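Local coordinates for putative uncharacterized protein (Photobacterium profundum, PDB 3R87) that is a hotdog-fold thioesterase of the 4-hydroxybenzoyl-CoA thioesterase family and probably hydrolyses acyl thioesters, at residues P27-L30 and K31-E34; G69-F72 and A73-C76. All blocks are in the same frame, centred on the assembly; numbering follows the deposited sequence.

Interaction 1. Residues P27-L30 and K31-E34; sequences PNFL and KYFE
Asn28 and Lys31 reach out together from the first turn of helix 28-41 of this hotdog fold. Lys31 CG lies anti to its own carbonyl carbon (chi1 -63°) and the chain beyond is extended, which brings its methylenes along Asn28: Lys31 CE comes within 3.7 Å of Asn28 OD1, while Lys31 CB sits 3.2 Å from Asn28 O. Asn28 ND2 is hydrogen-bonded to the backbone O of Asp17, which holds the amide end in place.

Asn28 O has a second role. It accepts the helical bond from Tyr32 N at 3.2 Å. The same oxygen stands 3.4 Å above the centre of the Tyr32 ring. The phenol reaches back far enough for Tyr32 OH to pass 3.5 Å from Asn28 CB before it bonds Asp17 OD1. Phe29 CD1 meets Tyr32 CE2 at 3.8 Å with the ring planes at 90°.

Leu30 meets Pro27 of the second subunit, and Lys31 packs against Tyr25 of that subunit. Within its own chain, the turn lies against the sheet: Leu30 covers Ala62 and Met64 of strand 56-66, and Phe29 and Phe33 pack into strands 56-66, 89-97 and 106-115.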
ATOM      1  N   PRO A  27      -0.781   4.567  -8.667  1.00  7.27           N
ATOM      2  CA  PRO A  27      -1.884   3.707  -8.248  1.00  7.99           C
ATOM      3  C   PRO A  27      -2.631   4.230  -7.051  1.00  7.73           C
ATOM      4  O   PRO A  27      -3.819   3.929  -6.825  1.00  9.34           O
ATOM      5  CB  PRO A  27      -1.234   2.371  -7.966  1.00  9.05           C
ATOM      6  CG  PRO A  27      -0.036   2.386  -8.884  1.00  9.68           C
ATOM      7  CD  PRO A  27       0.489   3.805  -8.779  1.00  8.11           C
ATOM      8  N   ASN A  28      -1.968   5.066  -6.230  1.00  6.78           N
ATOM      9  CA  ASN A  28      -2.636   5.560  -5.024  1.00  7.02           C
ATOM     10  C   ASN A  28      -3.836   6.436  -5.339  1.00  7.22           C
ATOM     11  O   ASN A  28      -4.740   6.531  -4.510  1.00  7.55           O
ATOM     12  CB  ASN A  28      -1.629   6.342  -4.169  1.00  7.27           C
ATOM     13  CG  ASN A  28      -0.565   5.428  -3.598  1.00  7.42           C
ATOM     14  OD1 ASN A  28      -0.788   4.224  -3.451  1.00 10.47           O
ATOM     15  ND2 ASN A  28       0.595   5.964  -3.310  1.00  7.93           N
ATOM     16  N   PHE A  29      -3.871   7.086  -6.514  1.00  7.51           N
ATOM     17  CA  PHE A  29      -5.020   7.924  -6.809  1.00  7.28           C
ATOM     18  C   PHE A  29      -6.308   7.137  -6.832  1.00  7.46           C
ATOM     19  O   PHE A  29      -7.379   7.670  -6.455  1.00  7.76           O
ATOM     20  CB  PHE A  29      -4.793   8.710  -8.096  1.00  8.03           C
ATOM     21  CG  PHE A  29      -3.686   9.690  -8.006  1.00  7.54           C
ATOM     22  CD1 PHE A  29      -3.749  10.788  -7.126  1.00  9.05           C
ATOM     23  CD2 PHE A  29      -2.534   9.557  -8.762  1.00  8.20           C
ATOM     24  CE1 PHE A  29      -2.762  11.716  -7.071  1.00  9.15           C
ATOM     25  CE2 PHE A  29      -1.522  10.496  -8.713  1.00  9.57           C
ATOM     26  CZ  PHE A  29      -1.622  11.607  -7.872  1.00  9.04           C
ATOM     27  N   LEU A  30      -6.288   5.879  -7.298  1.00  7.68           N
ATOM     28  CA  LEU A  30      -7.504   5.097  -7.256  0.50  8.01           C
ATOM     29  C   LEU A  30      -7.949   4.787  -5.853  1.00  7.26           C
ATOM     30  O   LEU A  30      -9.154   4.630  -5.596  1.00  7.84           O
ATOM     31  CB  LEU A  30      -7.441   3.808  -8.082  0.50  8.44           C
ATOM     32  CG  LEU A  30      -7.719   3.927  -9.579  0.50 11.27           C
ATOM     33  CD1 LEU A  30      -7.088   2.613 -10.166  0.50 14.31           C
ATOM     34  CD2 LEU A  30      -9.180   4.243  -9.895  0.50 11.78           C
ATOM     35  N   LYS A  31      -6.994   4.703  -4.901  1.00  7.32           N
ATOM     36  CA  LYS A  31      -7.390   4.560  -3.491  0.50  7.32           C
ATOM     37  C   LYS A  31      -8.183   5.800  -3.031  1.00  7.01           C
ATOM     38  O   LYS A  31      -9.199   5.671  -2.338  1.00  7.28           O
ATOM     39  CB  LYS A  31      -6.149   4.398  -2.591  0.50  8.58           C
ATOM     40  CG  LYS A  31      -5.356   3.179  -2.886  0.50  9.92           C
ATOM     41  CD  LYS A  31      -4.107   3.086  -2.024  0.50 13.73           C
ATOM     42  CE  LYS A  31      -3.304   1.807  -2.372  0.50 19.92           C
ATOM     43  NZ  LYS A  31      -2.381   1.347  -1.265  0.50 22.73           N
ATOM     44  N   TYR A  32      -7.659   6.990  -3.376  1.00  6.98           N
ATOM     45  CA  TYR A  32      -8.325   8.202  -2.932  1.00  7.33           C
ATOM     46  C   TYR A  32      -9.725   8.294  -3.543  1.00  6.76           C
ATOM     47  O   TYR A  32     -10.656   8.734  -2.882  1.00  7.50           O
ATOM     48  CB  TYR A  32      -7.533   9.429  -3.356  1.00  7.78           C
ATOM     49  CG  TYR A  32      -6.057   9.415  -2.938  1.00  7.34           C
ATOM     50  CD1 TYR A  32      -5.568   8.660  -1.861  1.00  7.58           C
ATOM     51  CD2 TYR A  32      -5.161  10.148  -3.693  1.00  8.00           C
ATOM     52  CE1 TYR A  32      -4.208   8.627  -1.605  1.00  7.78           C
ATOM     53  CE2 TYR A  32      -3.793  10.131  -3.434  1.00  8.78           C
ATOM     54  CZ  TYR A  32      -3.329   9.329  -2.387  1.00  7.73           C
ATOM     55  OH  TYR A  32      -1.980   9.273  -2.203  1.00  9.19           O
ATOM     56  N   PHE A  33      -9.860   7.869  -4.813  1.00  6.79           N
ATOM     57  CA  PHE A  33     -11.154   7.862  -5.445  1.00  7.16           C
ATOM     58  C   PHE A  33     -12.103   6.915  -4.733  1.00  6.87           C
ATOM     59  O   PHE A  33     -13.281   7.215  -4.575  1.00  7.35           O
ATOM     60  CB  PHE A  33     -11.039   7.549  -6.910  1.00  7.32           C
ATOM     61  CG  PHE A  33     -10.423   8.612  -7.773  1.00  7.56           C
ATOM     62  CD1 PHE A  33     -10.231   9.921  -7.345  1.00  8.12           C
ATOM     63  CD2 PHE A  33     -10.083   8.327  -9.089  1.00  9.10           C
ATOM     64  CE1 PHE A  33      -9.759  10.910  -8.174  1.00  9.34           C
ATOM     65  CE2 PHE A  33      -9.589   9.335  -9.929  1.00 10.63           C
ATOM     66  CZ  PHE A  33      -9.415  10.617  -9.476  1.00 10.01           C
ATOM     67  N   GLU A  34     -11.600   5.742  -4.299  1.00  7.20           N
ATOM     68  CA  GLU A  34     -12.402   4.793  -3.552  1.00  7.55           C
ATOM     69  C   GLU A  34     -12.912   5.431  -2.250  1.00  7.25           C
ATOM     70  O   GLU A  34     -14.107   5.312  -1.932  1.00  7.67           O
ATOM     71  CB  GLU A  34     -11.612   3.514  -3.296  1.00  8.07           C
ATOM     72  CG  GLU A  34     -12.454   2.351  -2.842  1.00  9.56           C
ATOM     73  CD  GLU A  34     -12.928   2.408  -1.366  1.00 10.60           C
ATOM     74  OE1 GLU A  34     -12.218   2.886  -0.530  1.00 11.65           O
ATOM     75  OE2 GLU A  34     -14.023   1.899  -1.041  1.00 14.18           O
TER

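Interaction 2. Residues G69-F72 and A73-C76; sequences GVEF and AEIC
Glu74 OE1 is held by water 1 at 2.7 Å and by a salt bridge to Arg98, while the other oxygen of the same carboxylate, OE2, takes the backbone N-H of Glu71. The setting is a type II beta turn from Glu71 to Glu74, leading from the loop after strand 56-66 into strand 75-85 of the hotdog sheet. Its closing bond runs from Glu74 N to Glu71 O at 3.2 Å. The side-chain bond from Glu71 N to Glu74 OE2 measures 3.1 Å and is nearly straight at 174°, although the donor comes from above the carboxylate plane, 68° out of it. Glu74 can reach back across the turn because its CG is anti to its carbonyl carbon (chi1 -66°) and the rest of the chain is extended.

The two glutamates bring like charges close, with Glu71 OE1 4.1 Å from Glu74 OE1. Water 1 links these two oxygens, its bond to Glu71 being weak, and the charge of Arg98 would be expected to ease the repulsion.

At the outer corner, Ala73 has the positive phi often found at the third position of a type II turn. Phe72 meets Tyr15 edge-to-face and the ring of His20 of the fourth subunit, while Ala73 CB makes a CH-pi contact over one face of the Phe72 ring, 4.0 Å from its centroid.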
ATOM      1  N   GLY A  69       1.910  16.032 -11.320  1.00  9.73           N
ATOM      2  CA  GLY A  69       2.397  15.363 -10.139  1.00  9.61           C
ATOM      3  C   GLY A  69       1.896  16.036  -8.873  1.00  9.26           C
ATOM      4  O   GLY A  69       1.823  17.274  -8.770  1.00 11.93           O
ATOM      5  N   VAL A  70       1.533  15.269  -7.875  1.00  8.22           N
ATOM      6  CA  VAL A  70       1.064  15.737  -6.595  1.00  8.33           C
ATOM      7  C   VAL A  70       2.199  15.527  -5.579  1.00  8.18           C
ATOM      8  O   VAL A  70       2.886  14.508  -5.596  1.00  8.57           O
ATOM      9  CB  VAL A  70      -0.204  15.005  -6.205  1.00  8.47           C
ATOM     10  CG1 VAL A  70      -0.682  15.363  -4.830  1.00 10.20           C
ATOM     11  CG2 VAL A  70      -1.349  15.221  -7.252  1.00  9.68           C
ATOM     12  N   GLU A  71       2.382  16.490  -4.670  1.00  9.08           N
ATOM     13  CA  GLU A  71       3.532  16.506  -3.796  1.00  9.32           C
ATOM     14  C   GLU A  71       3.206  16.261  -2.330  1.00  8.18           C
ATOM     15  O   GLU A  71       2.096  16.480  -1.841  1.00  8.71           O
ATOM     16  CB  GLU A  71       4.271  17.833  -3.935  1.00 12.77           C
ATOM     17  CG  GLU A  71       4.820  17.975  -5.352  1.00 16.33           C
ATOM     18  CD  GLU A  71       5.450  19.277  -5.652  1.00 24.40           C
ATOM     19  OE1 GLU A  71       5.722  20.053  -4.765  1.00 28.09           O
ATOM     20  OE2 GLU A  71       5.600  19.586  -6.850  1.00 29.79           O
ATOM     21  N   PHE A  72       4.226  15.789  -1.609  1.00  9.05           N
ATOM     22  CA  PHE A  72       4.163  15.586  -0.167  1.00  8.63           C
ATOM     23  C   PHE A  72       3.601  16.790   0.554  1.00  8.11           C
ATOM     24  O   PHE A  72       3.994  17.941   0.271  1.00  9.14           O
ATOM     25  CB  PHE A  72       5.576  15.290   0.353  1.00  8.97           C
ATOM     26  CG  PHE A  72       5.633  15.180   1.843  1.00  9.10           C
ATOM     27  CD1 PHE A  72       4.966  14.184   2.530  1.00  9.09           C
ATOM     28  CD2 PHE A  72       6.393  16.091   2.566  1.00 10.55           C
ATOM     29  CE1 PHE A  72       5.009  14.099   3.921  1.00  9.90           C
ATOM     30  CE2 PHE A  72       6.423  15.993   3.972  1.00 11.96           C
ATOM     31  CZ  PHE A  72       5.758  15.019   4.629  1.00 11.25           C
ATOM     32  N   ALA A  73       2.731  16.507   1.507  1.00  8.12           N
ATOM     33  CA  ALA A  73       2.153  17.472   2.464  1.00  9.00           C
ATOM     34  C   ALA A  73       1.077  18.338   1.836  1.00  9.01           C
ATOM     35  O   ALA A  73       0.478  19.144   2.542  1.00 11.11           O
ATOM     36  CB  ALA A  73       3.237  18.301   3.173  1.00 10.51           C
ATOM     37  N   GLU A  74       0.760  18.186   0.560  1.00  8.76           N
ATOM     38  CA  GLU A  74      -0.403  18.828  -0.013  1.00  8.94           C
ATOM     39  C   GLU A  74      -1.674  18.221   0.558  1.00  8.63           C
ATOM     40  O   GLU A  74      -1.748  16.992   0.744  1.00  9.94           O
ATOM     41  CB  GLU A  74      -0.382  18.776  -1.531  1.00  9.66           C
ATOM     42  CG  GLU A  74       0.757  19.611  -2.072  1.00 10.81           C
ATOM     43  CD  GLU A  74       0.921  19.676  -3.566  1.00 11.35           C
ATOM     44  OE1 GLU A  74       1.739  20.562  -3.986  1.00 14.48           O
ATOM     45  OE2 GLU A  74       0.439  18.819  -4.320  1.00 11.12           O
ATOM     46  N   ILE A  75      -2.687  19.059   0.754  1.00  8.70           N
ATOM     47  CA  ILE A  75      -4.022  18.610   1.008  1.00  9.22           C
ATOM     48  C   ILE A  75      -4.794  18.840  -0.279  1.00  9.12           C
ATOM     49  O   ILE A  75      -5.085  19.972  -0.653  1.00 11.54           O
ATOM     50  CB  ILE A  75      -4.692  19.261   2.214  1.00 10.46           C
ATOM     51  CG1 ILE A  75      -3.838  18.999   3.493  1.00 12.17           C
ATOM     52  CG2 ILE A  75      -6.106  18.661   2.367  1.00 14.36           C
ATOM     53  CD1 ILE A  75      -4.388  19.746   4.710  1.00 16.51           C
ATOM     54  N   CYS A  76      -5.060  17.764  -0.990  1.00  9.10           N
ATOM     55  CA  CYS A  76      -5.793  17.828  -2.248  0.90  9.02           C
ATOM     56  C   CYS A  76      -7.261  17.685  -1.992  1.00  8.84           C
ATOM     57  O   CYS A  76      -7.717  17.239  -0.931  1.00 11.43           O
ATOM     58  CB  CYS A  76      -5.340  16.689  -3.130  0.90 11.02           C
ATOM     59  SG  CYS A  76      -3.648  16.883  -3.717  0.90 13.57           S
TER
HETATM   60  O   HOH W   1       3.693  21.558  -2.384  1.00 22.35           O

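Overall arrangement
Interaction 1 comes first along the chain, in the opening turns of helix 28-41. Helix 43-53 and strand 56-66 follow, the strand carrying Ala62, Met64 and Phe66 against the helix start, before the chain leads into interaction 2 and onward to strand 75-85. The centres are about 14 Å apart, yet the two meet directly where Phe29 CZ lies 3.7 Å from Val70 CG2, joining the helix start to the loop before the turn. Interaction 1 lies deep, about 7 Å from the centre of the chain, and interaction 2 nearer its edge, at about 18 Å. Both also touch the third subunit, so the helix start and the turn both take part in packing within the four-chain assembly.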